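Local coordinates for protein catalase-3 (Neurospora crassa, PDB 3EJ6) that breaks hydrogen peroxide down to oxygen and water with a bound heme, and so probably protects the cell from peroxide, at residues V6-R11 / H78-S83; L543-G548 / A600-S605. All coordinates share one frame; numbering follows the deposited sequence.

Contact 1: V6-R11 / H78-S83; sequences VDARQR and HGIFTS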
# COMPACT_ATOMS: atom_id res chain seq x y z
N VAL A 6 -26.14 6.44 -29.08
CA VAL A 6 -25.66 7.16 -27.90
C VAL A 6 -24.16 6.89 -27.70
O VAL A 6 -23.64 5.87 -28.16
CB VAL A 6 -26.43 6.73 -26.62
CG1 VAL A 6 -26.07 5.30 -26.22
CG2 VAL A 6 -26.16 7.70 -25.48
N ASP A 7 -23.48 7.81 -27.03
CA ASP A 7 -22.07 7.64 -26.70
C ASP A 7 -21.93 6.56 -25.62
O ASP A 7 -22.61 6.60 -24.60
CB ASP A 7 -21.46 8.96 -26.21
CG ASP A 7 -19.93 8.94 -26.21
OD1 ASP A 7 -19.33 7.85 -26.05
OD2 ASP A 7 -19.33 10.02 -26.36
N ALA A 8 -21.04 5.61 -25.87
CA ALA A 8 -20.76 4.53 -24.91
C ALA A 8 -20.09 5.08 -23.65
O ALA A 8 -20.28 4.54 -22.56
CB ALA A 8 -19.89 3.47 -25.56
N ARG A 9 -19.31 6.15 -23.81
CA ARG A 9 -18.60 6.78 -22.69
C ARG A 9 -19.32 8.04 -22.17
O ARG A 9 -18.69 8.96 -21.66
CB ARG A 9 -17.18 7.15 -23.11
CG ARG A 9 -16.50 6.13 -24.01
CD ARG A 9 -14.99 6.29 -24.05
NE ARG A 9 -14.56 7.69 -24.08
CZ ARG A 9 -14.09 8.37 -23.03
NH1 ARG A 9 -13.97 7.81 -21.83
NH2 ARG A 9 -13.74 9.64 -23.19
N GLN A 10 -20.65 8.06 -22.30
CA GLN A 10 -21.46 9.21 -21.89
C GLN A 10 -21.39 9.45 -20.39
O GLN A 10 -21.31 10.59 -19.93
CB GLN A 10 -22.93 9.00 -22.31
CG GLN A 10 -23.86 10.16 -21.97
CD GLN A 10 -23.56 11.42 -22.77
OE1 GLN A 10 -23.46 11.38 -23.99
NE2 GLN A 10 -23.43 12.54 -22.07
N ARG A 11 -21.42 8.36 -19.62
CA ARG A 11 -21.36 8.43 -18.16
C ARG A 11 -19.99 8.89 -17.65
O ARG A 11 -19.88 9.43 -16.54
CB ARG A 11 -21.71 7.06 -17.55
CG ARG A 11 -20.62 6.02 -17.75
CD ARG A 11 -21.11 4.61 -17.53
NE ARG A 11 -20.00 3.67 -17.66
CZ ARG A 11 -19.59 3.11 -18.80
NH1 ARG A 11 -20.20 3.36 -19.95
NH2 ARG A 11 -18.56 2.27 -18.78
N HIS A 78 -14.42 1.03 -25.73
CA HIS A 78 -15.83 1.01 -25.33
C HIS A 78 -16.73 0.64 -26.51
O HIS A 78 -16.33 0.77 -27.67
CB HIS A 78 -16.25 2.36 -24.77
CG HIS A 78 -15.50 2.78 -23.55
ND1 HIS A 78 -16.09 2.85 -22.30
CD2 HIS A 78 -14.21 3.15 -23.38
CE1 HIS A 78 -15.19 3.24 -21.42
NE2 HIS A 78 -14.04 3.43 -22.04
N GLY A 79 -17.94 0.19 -26.20
CA GLY A 79 -18.90 -0.21 -27.23
C GLY A 79 -20.32 -0.40 -26.72
O GLY A 79 -20.64 0.00 -25.59
N ILE A 80 -21.16 -1.01 -27.55
CA ILE A 80 -22.57 -1.25 -27.23
C ILE A 80 -22.98 -2.66 -27.67
O ILE A 80 -22.78 -3.04 -28.82
CB ILE A 80 -23.50 -0.24 -27.95
CG1 ILE A 80 -23.20 1.20 -27.50
CG2 ILE A 80 -24.96 -0.57 -27.68
CD1 ILE A 80 -23.44 1.46 -26.03
N PHE A 81 -23.55 -3.42 -26.73
CA PHE A 81 -24.13 -4.73 -27.04
C PHE A 81 -25.62 -4.57 -27.33
O PHE A 81 -26.34 -3.91 -26.58
CB PHE A 81 -23.94 -5.71 -25.88
CG PHE A 81 -24.69 -7.01 -26.05
CD1 PHE A 81 -24.16 -8.04 -26.83
CD2 PHE A 81 -25.93 -7.20 -25.45
CE1 PHE A 81 -24.85 -9.23 -26.99
CE2 PHE A 81 -26.62 -8.40 -25.61
CZ PHE A 81 -26.08 -9.41 -26.38
N THR A 82 -26.07 -5.18 -28.43
CA THR A 82 -27.48 -5.14 -28.83
C THR A 82 -28.05 -6.56 -28.87
O THR A 82 -27.57 -7.41 -29.62
CB THR A 82 -27.66 -4.49 -30.21
OG1 THR A 82 -27.09 -3.18 -30.20
CG2 THR A 82 -29.13 -4.40 -30.58
N SER A 83 -29.09 -6.80 -28.07
CA SER A 83 -29.75 -8.10 -28.02
C SER A 83 -30.74 -8.23 -29.18
O SER A 83 -31.48 -7.29 -29.48
CB SER A 83 -30.49 -8.27 -26.69
OG SER A 83 -31.10 -9.55 -26.60
O HOH W 1 -18.29 1.17 -22.07
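R9 lies across the imidazole of H78, the two side chains crossing at about a right angle. R9 CD sits over one ring face in a CH-pi contact, 3.5 Å from the H78 ring centroid and offset toward the rim, nearest to H78 CD2. A bend at chi3 (-40°) then swings the guanidinium past the ring, leaving the two planes 62° apart. Beside this pair, the A8 methyl packs on the strand, A8 CB 3.6 Å from the backbone oxygen G79 O and 4.1 Å from the side-chain methyl I80 CD1.

Both imidazole nitrogens have partners. H78 NE2 is hydrogen-bonded to E328, whose carboxylate also forms a salt bridge with R9, while E16 takes R9 NH2. H78 ND1 is 2.8 Å from a water to which R11 NH2 donates a weak bond. With an alanine here in place of H78, the R9 aliphatic chain would probably lose the flat surface it rests on, and E328 and the water would each lose a partner.

Further back, a type I turn from D7 to Q10 presents A8 and R9; within it D7 OD1 accepts from R9 N at 2.8 Å, an Asx turn. On the strand side, F106 of strand 102-110 meets the H78 ring edge-to-face, R320 of strand 311-320 touches A8, R9 and H78, and strand 74-83 runs antiparallel between those two strands in the catalase beta-barrel.

Contact 2: L543-G548 / A600-S605; sequences LSTTKG and AERVFS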
# COMPACT_ATOMS: atom_id res chain seq x y z
N LEU A 543 4.59 0.39 -53.20
CA LEU A 543 6.01 0.69 -53.44
C LEU A 543 6.16 1.59 -54.67
O LEU A 543 5.92 1.15 -55.80
CB LEU A 543 6.82 -0.59 -53.61
CG LEU A 543 7.19 -1.34 -52.33
CD1 LEU A 543 5.95 -1.91 -51.65
CD2 LEU A 543 8.19 -2.45 -52.62
N SER A 544 6.57 2.83 -54.44
CA SER A 544 6.74 3.82 -55.50
C SER A 544 8.10 4.50 -55.40
O SER A 544 8.94 4.12 -54.58
CB SER A 544 5.62 4.86 -55.44
OG SER A 544 5.66 5.73 -56.55
N THR A 545 8.32 5.50 -56.24
CA THR A 545 9.55 6.29 -56.24
C THR A 545 9.26 7.76 -56.51
O THR A 545 8.23 8.10 -57.10
CB THR A 545 10.56 5.76 -57.28
OG1 THR A 545 11.78 6.51 -57.20
CG2 THR A 545 9.99 5.85 -58.69
N THR A 546 10.18 8.63 -56.09
CA THR A 546 10.03 10.08 -56.25
C THR A 546 10.46 10.59 -57.63
O THR A 546 10.21 11.75 -57.97
CB THR A 546 10.84 10.84 -55.18
OG1 THR A 546 12.23 10.49 -55.27
CG2 THR A 546 10.32 10.51 -53.78
N LYS A 547 11.10 9.73 -58.42
CA LYS A 547 11.63 10.11 -59.74
C LYS A 547 10.82 9.49 -60.88
O LYS A 547 10.40 8.34 -60.80
CB LYS A 547 13.09 9.69 -59.87
CG LYS A 547 13.98 10.13 -58.72
CD LYS A 547 15.44 9.80 -58.99
CE LYS A 547 16.28 9.91 -57.73
NZ LYS A 547 17.70 9.55 -57.97
N GLY A 548 10.61 10.27 -61.94
CA GLY A 548 10.02 9.78 -63.19
C GLY A 548 8.51 9.66 -63.21
O GLY A 548 7.96 8.83 -63.93
N ALA A 600 8.62 2.14 -60.67
CA ALA A 600 9.36 1.93 -59.42
C ALA A 600 10.18 0.63 -59.44
O ALA A 600 10.32 -0.03 -58.41
CB ALA A 600 8.39 1.92 -58.25
N GLU A 601 10.73 0.29 -60.60
CA GLU A 601 11.60 -0.88 -60.75
C GLU A 601 13.05 -0.48 -60.49
O GLU A 601 13.85 -1.27 -59.98
CB GLU A 601 11.50 -1.49 -62.16
CG GLU A 601 10.10 -1.54 -62.74
CD GLU A 601 9.80 -0.39 -63.70
OE1 GLU A 601 8.69 0.18 -63.62
OE2 GLU A 601 10.67 -0.05 -64.53
N ARG A 602 13.37 0.76 -60.86
CA ARG A 602 14.70 1.36 -60.65
C ARG A 602 15.24 1.20 -59.22
O ARG A 602 16.45 1.09 -59.03
CB ARG A 602 14.66 2.85 -61.02
CG ARG A 602 13.61 3.67 -60.26
CD ARG A 602 13.65 5.14 -60.64
NE ARG A 602 14.99 5.71 -60.48
CZ ARG A 602 15.54 6.03 -59.31
NH1 ARG A 602 14.89 5.84 -58.16
NH2 ARG A 602 16.77 6.54 -59.29
N VAL A 603 14.35 1.18 -58.24
CA VAL A 603 14.73 1.04 -56.83
C VAL A 603 15.06 -0.40 -56.41
O VAL A 603 15.52 -0.63 -55.29
CB VAL A 603 13.63 1.58 -55.88
CG1 VAL A 603 13.33 3.04 -56.20
CG2 VAL A 603 12.37 0.73 -55.98
N PHE A 604 14.83 -1.37 -57.30
CA PHE A 604 15.09 -2.78 -57.01
C PHE A 604 16.45 -3.28 -57.50
O PHE A 604 16.95 -4.30 -57.02
CB PHE A 604 13.99 -3.67 -57.60
CG PHE A 604 12.69 -3.61 -56.84
CD1 PHE A 604 11.84 -2.52 -56.98
CD2 PHE A 604 12.32 -4.64 -55.99
CE1 PHE A 604 10.64 -2.46 -56.28
CE2 PHE A 604 11.12 -4.58 -55.28
CZ PHE A 604 10.28 -3.49 -55.43
N SER A 605 17.05 -2.57 -58.45
CA SER A 605 18.32 -2.99 -59.05
C SER A 605 19.24 -1.82 -59.39
O SER A 605 18.79 -0.71 -59.65
CB SER A 605 18.05 -3.80 -60.32
OG SER A 605 17.37 -3.02 -61.29
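The A600 methyl points into the backbone of 543-548, with A600 CB 3.6 Å from L543 O and 3.7 Å from S544 CA. This is the close-packed, buried part of the contact. Next to it, L543 meets F604 at about a right angle: the branch L543 CD2 approaches F604 CZ to 3.7 Å, obliquely to the ring. A600 O lies in the plane of that ring, at its edge. Further along the segment, T545 carries its hydroxyl anti to the backbone N (chi1 -178°), which turns the methyl CG2 to A600 CA and leaves T545 CB 4.0 Å from V603 CG1. The buried hydroxyl itself is satisfied by a hydrogen bond to E573.

Toward solvent the fit becomes looser and polar. The extended chain of exposed K547 crosses R602, and K547 CD lies 3.5 Å above one face of the guanidinium, offset toward its rim. Here the aliphatic part of the lysine makes the contact, but its ammonium also comes near: K547 NZ is 3.4 Å from R602 NH2, two donors of like charge with no bond between them. E573, already bonded to T545, also makes a weak, long ion pair with R602 NH1 and may ease that repulsion a little.

The two segments lie at and just beyond the C-terminal ends of the adjacent parallel strands 539-543 and 593-596, where strand order 3-2-1-4-5-6 reverses its direction of growth. This helix-flanked sheet is consistent with the class I glutamine amidotransferase-like fold of long catalases. At this topological switch point, helix 550-563 touches S544, T545 and A600, whereas helix 618-628 packs on L543, V603 and F604.

Overall arrangement
The two contacts belong to different parts of the subunit, and both segments of contact 1 precede those of contact 2 in sequence. Their centres are 47 Å apart and their nearest atoms about 33 Å. Contact 1 ties the N-terminal loop to the heme-bearing antiparallel barrel; the H78 side chain is about 13 Å from a bound heme, and the contact lies away from the predicted active-site residues H71 and N144. Contact 2, whose centre is about 38 Å from the centre of the chain, lies in the C-terminal domain of long catalases, away from those sites. Another subunit reaches contact 1, where I396 of that chain packs on R9, whereas no other chain of the assembly touches contact 2.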